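Local coordinates for AlyGC (Glaciecola chathamensis, PDB 5GKD), which cleaves alginate by beta-elimination as a polysaccharide lyase of family 6, probably with the help of a bound calcium ion, at the interface of chains A and B. Residues are numbered along the deposited sequence; one frame, centred on the assembly and turned at random. Chains: chain A/B, AlyGC.

The interface of chains A and B. Residues chain A 118, 536-538; chain B 536-538.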
loop_
_atom_site.group_PDB
_atom_site.type_symbol
_atom_site.label_atom_id
_atom_site.label_comp_id
_atom_site.label_asym_id
_atom_site.label_seq_id
_atom_site.Cartn_x
_atom_site.Cartn_y
_atom_site.Cartn_z
ATOM N N GLU A 118 8.323 -8.184 -0.392
ATOM C CA GLU A 118 6.994 -8.031 0.203
ATOM C C GLU A 118 6.632 -9.278 0.990
ATOM O O GLU A 118 6.666 -10.381 0.438
ATOM C CB GLU A 118 5.910 -7.786 -0.854
ATOM C CG GLU A 118 6.027 -6.493 -1.607
ATOM C CD GLU A 118 4.853 -6.255 -2.545
ATOM O OE1 GLU A 118 3.694 -6.239 -2.075
ATOM O OE2 GLU A 118 5.101 -6.108 -3.763
ATOM N N ARG A 536 5.455 3.410 3.941
ATOM C CA ARG A 536 4.277 3.002 3.204
ATOM C C ARG A 536 4.609 2.049 2.063
ATOM O O ARG A 536 3.696 1.525 1.414
ATOM C CB ARG A 536 3.533 4.234 2.698
ATOM C CG ARG A 536 3.110 5.175 3.836
ATOM C CD ARG A 536 2.250 6.284 3.311
ATOM N NE ARG A 536 1.774 7.199 4.337
ATOM C CZ ARG A 536 2.278 8.412 4.538
ATOM N NH1 ARG A 536 3.292 8.834 3.808
ATOM N NH2 ARG A 536 1.772 9.197 5.475
ATOM N N LEU A 537 5.876 1.816 1.814
ATOM C CA LEU A 537 6.260 0.716 0.951
ATOM C C LEU A 537 6.034 -0.580 1.718
ATOM O O LEU A 537 6.382 -0.646 2.903
ATOM C CB LEU A 537 7.712 0.852 0.518
ATOM C CG LEU A 537 7.984 1.868 -0.600
ATOM C CD1 LEU A 537 7.750 3.311 -0.162
ATOM C CD2 LEU A 537 9.408 1.712 -1.130
ATOM N N PRO A 538 5.396 -1.592 1.123
ATOM C CA PRO A 538 5.214 -2.867 1.825
ATOM C C PRO A 538 6.556 -3.355 2.339
ATOM O O PRO A 538 7.552 -3.366 1.610
ATOM C CB PRO A 538 4.645 -3.802 0.749
ATOM C CG PRO A 538 4.123 -2.927 -0.315
ATOM C CD PRO A 538 4.973 -1.674 -0.283
ATOM N N ARG B 536 2.182 -2.467 -5.439
ATOM C CA ARG B 536 1.720 -2.057 -4.127
ATOM C C ARG B 536 2.660 -1.060 -3.471
ATOM O O ARG B 536 2.370 -0.588 -2.371
ATOM C CB ARG B 536 1.530 -3.280 -3.236
ATOM C CG ARG B 536 0.542 -4.291 -3.809
ATOM C CD ARG B 536 0.230 -5.380 -2.803
ATOM N NE ARG B 536 -0.579 -6.452 -3.360
ATOM C CZ ARG B 536 -0.106 -7.603 -3.820
ATOM N NH1 ARG B 536 1.194 -7.849 -3.813
ATOM N NH2 ARG B 536 -0.948 -8.515 -4.286
ATOM N N LEU B 537 3.765 -0.733 -4.106
ATOM C CA LEU B 537 4.521 0.410 -3.614
ATOM C C LEU B 537 3.846 1.696 -4.097
ATOM O O LEU B 537 3.396 1.751 -5.237
ATOM C CB LEU B 537 5.966 0.349 -4.109
ATOM C CG LEU B 537 6.927 -0.768 -3.658
ATOM C CD1 LEU B 537 6.557 -2.144 -4.215
ATOM C CD2 LEU B 537 8.354 -0.404 -4.053
ATOM N N PRO B 538 3.724 2.721 -3.251
ATOM C CA PRO B 538 3.019 3.946 -3.661
ATOM C C PRO B 538 3.606 4.532 -4.933
ATOM O O PRO B 538 4.812 4.768 -5.029
ATOM C CB PRO B 538 3.219 4.889 -2.468
ATOM C CG PRO B 538 3.553 4.010 -1.338
ATOM C CD PRO B 538 4.269 2.833 -1.890
HETATM O O HOH W 1 3.940 -4.654 -5.497
#
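A two-fold symmetric homodimer contact is formed where the same Arg-Leu-Pro loop of each AlyGC chain meets its own copy; the patch hides 280 Å² of protein surface and helps to hold the pair together in the deposited assembly, although the coordinates alone do not prove this dimer biological. At its centre the two leucines lie alongside each other and cross obliquely, with A:Leu537 CD2 3.8 Å from B:Leu537 CD2. The other branch of A:Leu537 turns to the neighbouring ring, its CD1 lying 3.9 Å from B:Pro538 CD, so one side chain touches two partner residues. An alanine at A:Leu537 would remove both methyl branches and would probably loosen the apolar centre of the contact. Each proline ring lies across the opposing arginine: A:Pro538 CG packs 3.9 Å from B:Arg536 CB, and A:Pro538 CD sits 3.5 Å from the carbonyl oxygen B:Arg536 O. A polar clamp flanks this core. The extended chain of B:Arg536 (chi2 -172°) carries its guanidinium to A:Glu118, whose side chain it crosses at about a right angle. Here B:Arg536 NH1 and the carboxylate oxygen A:Glu118 OE1, 3.4 Å apart, form a long salt bridge and a weak hydrogen bond, with the two planar groups turned 75° from each other. The other carboxylate oxygen, A:Glu118 OE2, lies 2.5 Å from water 1, which is also hydrogen-bonded to the backbone B:Arg536 N, so both oxygens engage one residue. Both loops project from the parallel beta-helical architecture typical of the family: residues 536-538 between strands 533-534 and 543-548, and A:Glu118, far away in sequence, between strands 109-112 and 124-124.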